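Local coordinates for protein Ulp1-like SUMO protease (Chaetomium thermophilum, PDB 6DG4) that probably removes SUMO from its conjugates as a cysteine protease of the Ulp1 (C48) family, this chain being its C-terminal catalytic domain, at residues S21-A26 / I235-L240; A58-N63 / C202-I207; A68-A73 / A91-F96; F95-L100 / I130-S135; S135-L140 / D154-G159. All blocks are in the same frame, centred on the assembly; numbering follows the deposited sequence.

Contact 1. Residues S21-A26 / I235-L240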
# COMPACT_ATOMS: atom_id res chain seq x y z
N SER A 21 20.41 12.11 7.82
CA SER A 21 20.47 12.89 9.05
C SER A 21 19.09 13.29 9.53
O SER A 21 18.82 13.30 10.74
CB SER A 21 21.32 14.14 8.81
OG SER A 21 22.68 13.79 8.64
N ARG A 22 18.19 13.62 8.60
CA ARG A 22 16.84 14.02 8.99
C ARG A 22 16.08 12.86 9.60
O ARG A 22 15.37 13.02 10.60
CB ARG A 22 16.14 14.57 7.75
CG ARG A 22 14.85 15.30 8.01
CD ARG A 22 14.66 16.33 6.91
NE ARG A 22 13.26 16.65 6.70
CZ ARG A 22 12.81 17.36 5.68
NH1 ARG A 22 13.65 17.81 4.75
NH2 ARG A 22 11.51 17.60 5.58
N VAL A 23 16.24 11.67 9.02
CA VAL A 23 15.59 10.48 9.56
C VAL A 23 16.15 10.15 10.94
O VAL A 23 15.39 9.83 11.87
CB VAL A 23 15.74 9.32 8.56
CG1 VAL A 23 15.35 8.01 9.20
CG2 VAL A 23 14.88 9.58 7.33
N GLU A 24 17.48 10.20 11.09
CA GLU A 24 18.08 9.96 12.40
C GLU A 24 17.58 10.97 13.42
O GLU A 24 17.29 10.61 14.57
CB GLU A 24 19.61 10.02 12.29
CG GLU A 24 20.34 9.72 13.60
CD GLU A 24 21.85 9.85 13.48
OE1 GLU A 24 22.34 10.07 12.35
OE2 GLU A 24 22.54 9.71 14.51
N ALA A 25 17.46 12.24 13.02
CA ALA A 25 16.98 13.26 13.93
C ALA A 25 15.53 13.02 14.34
O ALA A 25 15.15 13.32 15.48
CB ALA A 25 17.14 14.64 13.31
N ALA A 26 14.72 12.44 13.44
CA ALA A 26 13.34 12.13 13.78
C ALA A 26 13.26 11.10 14.89
O ALA A 26 12.42 11.21 15.79
CB ALA A 26 12.58 11.63 12.55
N ILE A 235 11.07 4.95 3.63
CA ILE A 235 9.68 5.20 4.01
C ILE A 235 9.61 6.33 5.02
O ILE A 235 8.75 7.22 4.92
CB ILE A 235 9.03 3.91 4.54
CG1 ILE A 235 8.86 2.88 3.42
CG2 ILE A 235 7.67 4.21 5.19
CD1 ILE A 235 8.64 1.47 3.94
N ALA A 236 10.50 6.31 6.01
CA ALA A 236 10.54 7.39 7.00
C ALA A 236 10.75 8.74 6.33
O ALA A 236 10.07 9.72 6.65
CB ALA A 236 11.64 7.11 8.02
N ALA A 237 11.71 8.81 5.40
CA ALA A 237 11.97 10.06 4.69
C ALA A 237 10.74 10.52 3.91
O ALA A 237 10.42 11.72 3.90
CB ALA A 237 13.17 9.89 3.76
N VAL A 238 10.06 9.60 3.22
CA VAL A 238 8.86 9.96 2.48
C VAL A 238 7.80 10.54 3.41
O VAL A 238 7.16 11.56 3.11
CB VAL A 238 8.32 8.75 1.70
CG1 VAL A 238 6.93 9.04 1.14
CG2 VAL A 238 9.27 8.38 0.57
N LEU A 239 7.60 9.91 4.57
CA LEU A 239 6.62 10.43 5.52
C LEU A 239 7.01 11.82 6.01
O LEU A 239 6.16 12.72 6.07
CB LEU A 239 6.45 9.46 6.69
CG LEU A 239 5.85 8.09 6.33
CD1 LEU A 239 5.95 7.13 7.50
CD2 LEU A 239 4.40 8.20 5.86
N LEU A 240 8.29 12.03 6.34
CA LEU A 240 8.73 13.35 6.79
C LEU A 240 8.61 14.38 5.68
O LEU A 240 8.36 15.56 5.95
CB LEU A 240 10.18 13.27 7.27
CG LEU A 240 10.42 12.42 8.51
CD1 LEU A 240 11.90 12.25 8.77
CD2 LEU A 240 9.72 13.03 9.71

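Contact 2. Residues A58-N63 / C202-I207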
# COMPACT_ATOMS: atom_id res chain seq x y z
N ALA A 58 11.76 -4.01 13.71
CA ALA A 58 10.53 -3.50 14.27
C ALA A 58 9.33 -3.89 13.42
O ALA A 58 9.38 -3.88 12.19
CB ALA A 58 10.59 -1.97 14.38
N TRP A 59 8.23 -4.21 14.09
CA TRP A 59 6.97 -4.40 13.40
C TRP A 59 6.32 -3.03 13.19
O TRP A 59 6.17 -2.26 14.14
CB TRP A 59 6.07 -5.33 14.20
CG TRP A 59 6.57 -6.75 14.28
CD1 TRP A 59 7.68 -7.19 14.94
CD2 TRP A 59 5.96 -7.91 13.70
NE1 TRP A 59 7.81 -8.56 14.81
CE2 TRP A 59 6.76 -9.02 14.05
CE3 TRP A 59 4.81 -8.13 12.93
CZ2 TRP A 59 6.46 -10.32 13.65
CZ3 TRP A 59 4.51 -9.42 12.53
CH2 TRP A 59 5.33 -10.50 12.89
N LEU A 60 5.96 -2.72 11.95
CA LEU A 60 5.36 -1.43 11.64
C LEU A 60 3.95 -1.33 12.23
O LEU A 60 3.25 -2.34 12.38
CB LEU A 60 5.31 -1.22 10.13
CG LEU A 60 6.56 -0.60 9.47
CD1 LEU A 60 7.82 -1.38 9.79
CD2 LEU A 60 6.38 -0.49 7.96
N ASN A 61 3.54 -0.10 12.52
CA ASN A 61 2.19 0.14 13.02
C ASN A 61 1.26 0.62 11.90
O ASN A 61 1.68 0.89 10.77
CB ASN A 61 2.19 1.12 14.21
CG ASN A 61 2.65 2.54 13.86
OD1 ASN A 61 2.93 2.86 12.71
ND2 ASN A 61 2.73 3.38 14.88
N ASP A 62 -0.03 0.70 12.24
CA ASP A 62 -1.03 1.15 11.28
C ASP A 62 -0.71 2.54 10.77
O ASP A 62 -0.86 2.82 9.57
CB ASP A 62 -2.42 1.17 11.92
CG ASP A 62 -2.88 -0.20 12.43
OD1 ASP A 62 -2.18 -1.21 12.22
OD2 ASP A 62 -3.95 -0.24 13.07
N ASN A 63 -0.29 3.45 11.66
CA ASN A 63 -0.06 4.83 11.27
C ASN A 63 0.89 4.91 10.08
O ASN A 63 0.65 5.64 9.12
CB ASN A 63 0.57 5.61 12.43
CG ASN A 63 -0.39 5.90 13.56
OD1 ASN A 63 -1.61 5.79 13.41
ND2 ASN A 63 0.16 6.32 14.70
N CYS A 202 6.90 -7.92 7.37
CA CYS A 202 5.66 -7.99 6.61
C CYS A 202 5.11 -6.61 6.23
O CYS A 202 4.62 -6.42 5.11
CB CYS A 202 4.60 -8.79 7.38
SG CYS A 202 4.11 -8.09 9.00
N GLY A 203 5.14 -5.65 7.15
CA GLY A 203 4.63 -4.33 6.83
C GLY A 203 5.46 -3.63 5.76
O GLY A 203 4.92 -2.87 4.95
N VAL A 204 6.77 -3.88 5.75
CA VAL A 204 7.61 -3.27 4.73
C VAL A 204 7.38 -3.92 3.37
O VAL A 204 7.34 -3.25 2.34
CB VAL A 204 9.09 -3.30 5.15
CG1 VAL A 204 9.90 -2.40 4.22
CG2 VAL A 204 9.27 -2.86 6.60
N PHE A 205 7.23 -5.25 3.35
CA PHE A 205 6.84 -5.92 2.12
C PHE A 205 5.51 -5.39 1.60
O PHE A 205 5.34 -5.18 0.39
CB PHE A 205 6.71 -7.43 2.36
CG PHE A 205 8.01 -8.19 2.38
CD1 PHE A 205 8.74 -8.38 1.22
CD2 PHE A 205 8.47 -8.78 3.55
CE1 PHE A 205 9.91 -9.10 1.22
CE2 PHE A 205 9.64 -9.50 3.55
CZ PHE A 205 10.36 -9.66 2.39
N THR A 206 4.54 -5.22 2.50
CA THR A 206 3.21 -4.74 2.09
C THR A 206 3.30 -3.37 1.43
O THR A 206 2.73 -3.15 0.35
CB THR A 206 2.29 -4.73 3.32
OG1 THR A 206 2.05 -6.08 3.75
CG2 THR A 206 0.95 -4.07 3.04
N ILE A 207 4.03 -2.44 2.04
CA ILE A 207 4.18 -1.11 1.45
C ILE A 207 4.90 -1.20 0.11
O ILE A 207 4.53 -0.53 -0.86
CB ILE A 207 4.93 -0.18 2.42
CG1 ILE A 207 4.09 0.16 3.65
CG2 ILE A 207 5.37 1.11 1.71
CD1 ILE A 207 4.90 0.76 4.79
O HOH W 1 6.00 -4.96 9.85

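Contact 3. Residues A68-A73 / A91-F96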
# COMPACT_ATOMS: atom_id res chain seq x y z
N ALA A 68 1.82 5.51 4.46
CA ALA A 68 2.63 5.29 3.27
C ALA A 68 1.76 4.92 2.08
O ALA A 68 1.96 5.43 0.97
CB ALA A 68 3.66 4.20 3.53
N ILE A 69 0.80 4.02 2.28
CA ILE A 69 -0.01 3.55 1.16
C ILE A 69 -0.91 4.66 0.63
O ILE A 69 -1.12 4.77 -0.58
CB ILE A 69 -0.76 2.26 1.55
CG1 ILE A 69 0.27 1.14 1.76
CG2 ILE A 69 -1.74 1.88 0.49
CD1 ILE A 69 -0.27 -0.13 2.37
N PHE A 70 -1.45 5.51 1.52
CA PHE A 70 -2.21 6.66 1.05
C PHE A 70 -1.36 7.57 0.17
O PHE A 70 -1.85 8.13 -0.81
CB PHE A 70 -2.81 7.43 2.23
CG PHE A 70 -4.18 6.96 2.65
CD1 PHE A 70 -4.46 5.61 2.81
CD2 PHE A 70 -5.19 7.87 2.89
CE1 PHE A 70 -5.74 5.19 3.18
CE2 PHE A 70 -6.45 7.46 3.26
CZ PHE A 70 -6.72 6.11 3.42
N TYR A 71 -0.07 7.73 0.51
CA TYR A 71 0.81 8.55 -0.31
C TYR A 71 1.06 7.92 -1.68
O TYR A 71 1.23 8.66 -2.66
CB TYR A 71 2.13 8.83 0.40
CG TYR A 71 2.09 9.95 1.42
CD1 TYR A 71 1.46 11.16 1.15
CD2 TYR A 71 2.70 9.81 2.66
CE1 TYR A 71 1.43 12.18 2.06
CE2 TYR A 71 2.67 10.84 3.60
CZ TYR A 71 2.03 12.03 3.29
OH TYR A 71 1.99 13.06 4.21
N ILE A 72 1.11 6.59 -1.77
CA ILE A 72 1.22 5.93 -3.07
C ILE A 72 0.04 6.31 -3.95
O ILE A 72 0.19 6.73 -5.10
CB ILE A 72 1.29 4.40 -2.91
CG1 ILE A 72 2.48 3.98 -2.05
CG2 ILE A 72 1.36 3.71 -4.27
CD1 ILE A 72 2.47 2.51 -1.67
N ALA A 73 -1.17 6.14 -3.41
CA ALA A 73 -2.36 6.44 -4.18
C ALA A 73 -2.38 7.90 -4.60
O ALA A 73 -2.73 8.22 -5.74
CB ALA A 73 -3.61 6.11 -3.35
N ALA A 91 -6.93 3.75 -1.79
CA ALA A 91 -6.43 2.93 -0.70
C ALA A 91 -7.43 2.97 0.45
O ALA A 91 -8.16 3.94 0.63
CB ALA A 91 -5.09 3.44 -0.19
N PHE A 92 -7.41 1.90 1.23
CA PHE A 92 -8.25 1.77 2.40
C PHE A 92 -7.41 1.83 3.67
O PHE A 92 -6.20 1.58 3.66
CB PHE A 92 -9.04 0.46 2.34
CG PHE A 92 -10.17 0.50 1.37
CD1 PHE A 92 -9.97 0.24 0.04
CD2 PHE A 92 -11.44 0.84 1.79
CE1 PHE A 92 -11.01 0.28 -0.86
CE2 PHE A 92 -12.49 0.88 0.90
CZ PHE A 92 -12.27 0.60 -0.43
N THR A 93 -8.08 2.18 4.76
CA THR A 93 -7.45 2.23 6.06
C THR A 93 -7.43 0.84 6.70
O THR A 93 -7.96 -0.13 6.17
CB THR A 93 -8.19 3.19 6.99
OG1 THR A 93 -9.44 2.60 7.38
CG2 THR A 93 -8.42 4.54 6.30
N SER A 94 -6.83 0.78 7.89
CA SER A 94 -6.76 -0.46 8.65
C SER A 94 -8.12 -0.90 9.17
O SER A 94 -8.24 -2.03 9.66
CB SER A 94 -5.78 -0.31 9.81
OG SER A 94 -6.31 0.48 10.86
N PHE A 95 -9.14 -0.05 9.08
CA PHE A 95 -10.47 -0.42 9.54
C PHE A 95 -11.24 -1.20 8.49
O PHE A 95 -12.25 -1.82 8.83
CB PHE A 95 -11.24 0.83 9.94
CG PHE A 95 -10.68 1.51 11.16
CD1 PHE A 95 -11.08 1.12 12.42
CD2 PHE A 95 -9.72 2.51 11.05
CE1 PHE A 95 -10.56 1.73 13.55
CE2 PHE A 95 -9.19 3.12 12.17
CZ PHE A 95 -9.61 2.72 13.42
N PHE A 96 -10.79 -1.21 7.23
CA PHE A 96 -11.63 -1.79 6.19
C PHE A 96 -11.69 -3.31 6.31
O PHE A 96 -12.78 -3.89 6.34
CB PHE A 96 -11.16 -1.38 4.80
CG PHE A 96 -12.02 -1.93 3.72
CD1 PHE A 96 -13.26 -1.39 3.48
CD2 PHE A 96 -11.62 -3.01 2.97
CE1 PHE A 96 -14.07 -1.90 2.49
CE2 PHE A 96 -12.43 -3.53 1.99
CZ PHE A 96 -13.66 -2.97 1.74

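Contact 4. Residues F95-L100 / I130-S135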
# COMPACT_ATOMS: atom_id res chain seq x y z
N PHE A 95 -9.14 -0.05 9.08
CA PHE A 95 -10.47 -0.42 9.54
C PHE A 95 -11.24 -1.20 8.49
O PHE A 95 -12.25 -1.82 8.83
CB PHE A 95 -11.24 0.83 9.94
CG PHE A 95 -10.68 1.51 11.16
CD1 PHE A 95 -11.08 1.12 12.42
CD2 PHE A 95 -9.72 2.51 11.05
CE1 PHE A 95 -10.56 1.73 13.55
CE2 PHE A 95 -9.19 3.12 12.17
CZ PHE A 95 -9.61 2.72 13.42
N PHE A 96 -10.79 -1.21 7.23
CA PHE A 96 -11.63 -1.79 6.19
C PHE A 96 -11.69 -3.31 6.31
O PHE A 96 -12.78 -3.89 6.34
CB PHE A 96 -11.16 -1.38 4.80
CG PHE A 96 -12.02 -1.93 3.72
CD1 PHE A 96 -13.26 -1.39 3.48
CD2 PHE A 96 -11.62 -3.01 2.97
CE1 PHE A 96 -14.07 -1.90 2.49
CE2 PHE A 96 -12.43 -3.53 1.99
CZ PHE A 96 -13.66 -2.97 1.74
N TRP A 97 -10.55 -3.98 6.35
CA TRP A 97 -10.59 -5.44 6.38
C TRP A 97 -11.36 -5.96 7.58
O TRP A 97 -12.19 -6.87 7.41
CB TRP A 97 -9.17 -6.02 6.29
CG TRP A 97 -9.17 -7.51 6.12
CD1 TRP A 97 -8.82 -8.44 7.05
CD2 TRP A 97 -9.56 -8.24 4.95
NE1 TRP A 97 -8.96 -9.70 6.53
CE2 TRP A 97 -9.41 -9.61 5.24
CE3 TRP A 97 -10.02 -7.87 3.68
CZ2 TRP A 97 -9.70 -10.61 4.32
CZ3 TRP A 97 -10.31 -8.87 2.76
CH2 TRP A 97 -10.14 -10.22 3.08
N PRO A 98 -11.16 -5.46 8.80
CA PRO A 98 -12.00 -5.94 9.92
C PRO A 98 -13.48 -5.69 9.69
O PRO A 98 -14.31 -6.54 10.06
CB PRO A 98 -11.46 -5.17 11.13
CG PRO A 98 -10.14 -4.65 10.74
CD PRO A 98 -10.08 -4.57 9.25
N ARG A 99 -13.85 -4.56 9.08
CA ARG A 99 -15.25 -4.30 8.78
C ARG A 99 -15.78 -5.30 7.77
O ARG A 99 -16.91 -5.80 7.90
CB ARG A 99 -15.39 -2.87 8.23
CG ARG A 99 -16.82 -2.47 7.90
CD ARG A 99 -17.47 -1.83 9.09
NE ARG A 99 -18.86 -1.47 8.84
CZ ARG A 99 -19.66 -0.94 9.76
NH1 ARG A 99 -19.19 -0.71 10.98
NH2 ARG A 99 -20.91 -0.64 9.47
N LEU A 100 -14.98 -5.62 6.75
CA LEU A 100 -15.41 -6.59 5.75
C LEU A 100 -15.59 -7.97 6.37
O LEU A 100 -16.57 -8.67 6.07
CB LEU A 100 -14.39 -6.62 4.61
CG LEU A 100 -14.81 -7.41 3.37
CD1 LEU A 100 -16.08 -6.83 2.78
CD2 LEU A 100 -13.72 -7.38 2.34
N ILE A 130 -5.71 -2.58 -0.58
CA ILE A 130 -6.38 -2.97 0.65
C ILE A 130 -5.35 -3.63 1.56
O ILE A 130 -4.97 -4.78 1.37
CB ILE A 130 -7.56 -3.92 0.38
CG1 ILE A 130 -8.61 -3.23 -0.50
CG2 ILE A 130 -8.18 -4.39 1.69
CD1 ILE A 130 -9.65 -4.18 -1.07
N PRO A 131 -4.85 -2.91 2.57
CA PRO A 131 -3.93 -3.52 3.53
C PRO A 131 -4.69 -4.44 4.47
O PRO A 131 -5.73 -4.07 5.01
CB PRO A 131 -3.33 -2.33 4.29
CG PRO A 131 -3.89 -1.10 3.66
CD PRO A 131 -5.11 -1.49 2.89
N ILE A 132 -4.16 -5.64 4.67
CA ILE A 132 -4.81 -6.69 5.46
C ILE A 132 -3.87 -7.09 6.58
O ILE A 132 -2.71 -7.44 6.34
CB ILE A 132 -5.13 -7.92 4.58
CG1 ILE A 132 -6.19 -7.56 3.54
CG2 ILE A 132 -5.58 -9.08 5.46
CD1 ILE A 132 -6.50 -8.68 2.56
N CYS A 133 -4.37 -7.06 7.81
CA CYS A 133 -3.61 -7.53 8.96
C CYS A 133 -4.39 -8.63 9.66
O CYS A 133 -5.47 -8.38 10.20
CB CYS A 133 -3.32 -6.39 9.93
SG CYS A 133 -2.10 -6.85 11.18
N GLU A 134 -3.86 -9.85 9.63
CA GLU A 134 -4.43 -10.98 10.36
C GLU A 134 -3.34 -11.65 11.17
O GLU A 134 -2.27 -11.96 10.63
CB GLU A 134 -5.05 -11.99 9.39
CG GLU A 134 -6.23 -11.43 8.62
CD GLU A 134 -6.91 -12.45 7.75
OE1 GLU A 134 -6.27 -13.46 7.40
OE2 GLU A 134 -8.10 -12.23 7.43
N SER A 135 -3.61 -11.88 12.45
CA SER A 135 -2.62 -12.48 13.34
C SER A 135 -1.30 -11.73 13.28
O SER A 135 -0.22 -12.33 13.26
CB SER A 135 -2.43 -13.96 13.03
OG SER A 135 -3.68 -14.64 13.04
O HOH W 2 -8.01 -2.77 5.60

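Contact 5. Residues S135-L140 / D154-G159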
# COMPACT_ATOMS: atom_id res chain seq x y z
N SER A 135 -3.61 -11.88 12.45
CA SER A 135 -2.62 -12.48 13.34
C SER A 135 -1.30 -11.73 13.28
O SER A 135 -0.22 -12.33 13.26
CB SER A 135 -2.43 -13.96 13.03
OG SER A 135 -3.68 -14.64 13.04
N SER A 136 -1.39 -10.39 13.24
CA SER A 136 -0.25 -9.47 13.22
C SER A 136 0.50 -9.45 11.89
O SER A 136 1.42 -8.64 11.72
CB SER A 136 0.74 -9.78 14.35
OG SER A 136 0.10 -9.72 15.61
N HIS A 137 0.14 -10.32 10.96
CA HIS A 137 0.83 -10.42 9.68
C HIS A 137 0.14 -9.53 8.65
O HIS A 137 -1.06 -9.69 8.37
CB HIS A 137 0.83 -11.87 9.20
CG HIS A 137 1.48 -12.07 7.87
ND1 HIS A 137 2.76 -11.62 7.59
CD2 HIS A 137 1.03 -12.66 6.74
CE1 HIS A 137 3.06 -11.93 6.34
NE2 HIS A 137 2.04 -12.57 5.81
N TRP A 138 0.90 -8.59 8.08
CA TRP A 138 0.41 -7.68 7.07
C TRP A 138 0.64 -8.27 5.68
O TRP A 138 1.75 -8.71 5.37
CB TRP A 138 1.15 -6.34 7.14
CG TRP A 138 0.69 -5.46 8.23
CD1 TRP A 138 1.30 -5.28 9.43
CD2 TRP A 138 -0.48 -4.63 8.23
NE1 TRP A 138 0.58 -4.39 10.19
CE2 TRP A 138 -0.51 -3.97 9.47
CE3 TRP A 138 -1.50 -4.39 7.31
CZ2 TRP A 138 -1.52 -3.08 9.81
CZ3 TRP A 138 -2.50 -3.50 7.65
CH2 TRP A 138 -2.50 -2.86 8.89
N THR A 139 -0.41 -8.21 4.86
CA THR A 139 -0.38 -8.56 3.45
C THR A 139 -1.16 -7.48 2.70
O THR A 139 -1.74 -6.57 3.30
CB THR A 139 -0.98 -9.95 3.20
OG1 THR A 139 -2.35 -9.97 3.63
CG2 THR A 139 -0.18 -11.02 3.93
N LEU A 140 -1.18 -7.60 1.37
CA LEU A 140 -1.77 -6.58 0.50
C LEU A 140 -2.74 -7.24 -0.46
O LEU A 140 -2.34 -8.10 -1.25
CB LEU A 140 -0.68 -5.87 -0.30
CG LEU A 140 -1.19 -4.75 -1.21
CD1 LEU A 140 -1.67 -3.56 -0.39
CD2 LEU A 140 -0.11 -4.33 -2.21
N ASP A 154 1.00 -12.05 -0.47
CA ASP A 154 1.49 -12.44 0.85
C ASP A 154 2.97 -12.77 0.70
O ASP A 154 3.33 -13.74 0.03
CB ASP A 154 0.71 -13.66 1.34
CG ASP A 154 1.06 -14.04 2.75
OD1 ASP A 154 2.12 -13.60 3.25
OD2 ASP A 154 0.26 -14.79 3.36
N SER A 155 3.82 -11.94 1.31
CA SER A 155 5.26 -12.15 1.21
C SER A 155 5.70 -13.49 1.78
O SER A 155 6.73 -14.03 1.37
CB SER A 155 6.01 -10.99 1.87
OG SER A 155 5.53 -10.71 3.18
N MET A 156 4.94 -14.06 2.72
CA MET A 156 5.31 -15.36 3.26
C MET A 156 5.21 -16.47 2.23
O MET A 156 5.82 -17.53 2.42
CB MET A 156 4.49 -15.68 4.50
CG MET A 156 4.93 -14.84 5.68
SD MET A 156 3.96 -15.10 7.17
CE MET A 156 4.26 -16.84 7.47
N ALA A 157 4.48 -16.24 1.14
CA ALA A 157 4.33 -17.22 0.07
C ALA A 157 4.95 -16.72 -1.23
O ALA A 157 4.52 -17.10 -2.32
CB ALA A 157 2.85 -17.55 -0.13
N ALA A 158 5.98 -15.88 -1.12
CA ALA A 158 6.64 -15.32 -2.30
C ALA A 158 5.61 -14.71 -3.25
O ALA A 158 5.69 -14.85 -4.47
CB ALA A 158 7.53 -16.35 -3.00
N GLY A 159 4.63 -14.02 -2.66
CA GLY A 159 3.61 -13.32 -3.40
C GLY A 159 2.27 -14.04 -3.50
O GLY A 159 1.23 -13.38 -3.58
O HOH W 3 3.14 -9.43 3.06

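Contact 1. Residues S21-A26 / I235-L240
A nearly perpendicular helix-helix crossing joins Val23 and Ala26 of helix 17-27 to Ala236, Ala237 and Leu240 of helix 228-241, the last helix of the chain. The two short axes pass 9.5 Å apart at 84°. At the crossing Val23 lies against two alanines, with Val23 CA 6.1 Å from Ala237 CA. One branch of Val23, CG1, lies anti to the backbone N (chi1 168°) and touches CB of Ala236 at 4.0 Å. The other branch, CG2, touches both the Ala237 methyl and its backbone N, with Val23 CG2 3.8 Å from Ala237 N. Leu240 returns the contact one turn further on. CD1 is the branch that does the touching. This methyl lies close to Arg22 O (4.0 Å from Leu240 CD1) as well as to the side chain of Ala26. Phe49 of helix 46-50 packs on Ala236 and Leu240, and Leu54 reaches both Val23 and Ala236, so the crossing is part of a wider apolar cluster. Arg22 lies at the exposed margin. Its chain is extended from CG to NE, and its NH2 comes to 3.8 Å from the backbone O of Leu240. Arg22 NH1 has a long, weak ion pair with Glu18. Ala26 CB lies 3.9 Å from Leu240 CD1.

Contact 2. Residues A58-N63 / C202-I207
Leu60 supplies the apolar part of this contact, inserting both methyls against the first turns of helix 202-215. Its CD1 meets Val204 CG2 at 3.8 Å, the two side chains crossing at about a right angle. Its CD2 touches Ile207 CD1 at 3.7 Å and also lies 3.9 Å from Gly203 C. Glycine suits this approach, because a beta carbon on residue 203 would crowd Leu60 CB. The second kind of contact is sulfur-aromatic. Cys202 SG approaches the six-membered ring of Trp59 obliquely, 4.7 Å from the centroid and 52° off the ring normal. The ring atom nearest to SG is CZ3. The third kind is polar. One water accepts from Leu60 N (3.1 Å) and from Gly203 N (2.9 Å), bridging the two backbones. Within the helix, Cys202 O takes Thr206 OG1 at 2.9 Å from one face of the carbonyl plane and Thr206 N from the other. Cys202 also touches His137, consistent with the cysteine nucleophile at the start of a helix in C48 proteases. The chemistry suggests that the helix start is held by Leu60 and the shared water, with the thiol bordered by an indole.

Contact 3. Residues A68-A73 / A91-F96
Phe70 and Ile69 of helix 62-80 pack on Ala91 and Thr93 at the outer strand, 89-91, of the central mixed sheet of the Ulp1-type catalytic domain, where the chain leaves that strand for helix 96-103. Three successive ring atoms of Phe70, CD1, CE1 and CZ, meet Ala91, Phe92 and Thr93 in turn. Its CD1 touches Ala91 CB at 3.8 Å. Further out, CE1 points at Phe92 O at 3.7 Å, with the oxygen near the ring plane. The tip atom CZ meets Thr93 CG2 at 3.7 Å, the two side chains crossing obliquely. Phe92 O is buried and has no hydrogen-bonding partner in the model; the ring edge of Phe70 lies beside it. An alanine in place of Phe70 would probably open a gap beside Ala91 and Thr93 and take that edge away from the Phe92 carbonyl. Ile69, the residue before, also meets Ala91, with CG2 3.8 Å from Ala91 CB. Phe92 turns away from the helix, and its CD2 lies over one face of the Phe96 ring, toward the rim. The Thr93 side chain is used twice. Its methyl meets Phe70 CZ, while OG1, placed between backbone N and carbonyl carbon (chi1 72°), accepts a capping bond from Phe95 N at 3.2 Å.

Contact 4. Residues F95-L100 / I130-S135
Trp97 and Ile132 form the tight part of this contact. The indole CG is anti to the backbone N (chi1 -172°), which puts CG on the strand side. Ile132 spreads across one face of the ring. Its CG2 stands over the five-membered ring, 3.7 Å from the centroid and 13° off the normal, a CH-pi contact. Its CD1 lies over the six-membered ring near the rim, 3.8 Å from Trp97 CE3. Beside this, Ile130 CG2 meets Phe96 CD2 at 3.9 Å. The helix belongs to a beta-alpha-beta crossover: strands 89-91 and 127-134 are parallel neighbours, and helix 96-103 in the connection packs across the second. Packing is looser near Pro131, where a water accepts from Trp97 N (2.9 Å) and donates to Pro131 O (2.7 Å). Toward partly exposed Glu134 the contact becomes polar. Trp97 NE1 donates to Glu134 OE2 at 2.8 Å, with an N-H...O angle of 162°. The oxygen lies in the indole plane, while NE1 comes from above the carboxylate plane. An alanine at Trp97 would probably leave a gap over Ile132 CG2 and CD1 and deprive Glu134 of its indole donor. The same OE2 also forms a salt bridge with Arg164.

Contact 5. Residues S135-L140 / D154-G159
His137 and Asp154 both have CG anti to the backbone N (chi1 178° and -174°), and their ring and carboxylate meet. His137 NE2 donates to Asp154 OD1 at 2.8 Å, and the bond is nearly straight at 174°. OD1 lies in the imidazole plane, but NE2 comes from above the carboxylate plane. Met156 N reaches the same oxygen at 2.9 Å from the opposite face, closing an Asx turn. Two donors thus grip OD1 and would restrain the rotation of the carboxylate. Met156 also lies against the histidine, the two side chains running past each other in opposite directions. Its SD lies over one ring face, 3.5 Å from the centroid and displaced toward the rim near CE1. His137 opens strand 137-144, and Asp154 directly follows the antiparallel neighbour 149-153. This placement is consistent with the His and Asp of the catalytic triad in C48 proteases, and Cys202 touches His137. Thr139, two residues along the strand, presses CG2 against the carboxylate, 3.5 Å from Asp154 CG. Its OG1 instead bonds to His152. Ser155 OG is linked to the strand by a water that donates to it at 2.7 Å and to Trp138 O at 2.8 Å, and it also bonds to Gln196. Asp154 O accepts from Ala157 N and Gly159 N, each at 3.0 Å, from opposite faces of its plane.

Contact 1 joins helices near the two ends of the chain, and the other four are nested inside the loop it closes. Contacts 2 and 3 share helix 62-80 and lie about 12 Å apart between centres. Contacts 3 and 4 follow one another along the chain and share Phe95 and Phe96. Contacts 4 and 5 share Ser135 and use neighbouring strands of the mixed sheet. Contact 2 touches contact 5 as well, with centres about 11 Å apart, bringing the start of helix 202-215 to the sheet. The probable catalytic groups thus meet between a helical part and a sheet part. Contact 1 lies about 26 Å from contact 5, between centres, on the helical side.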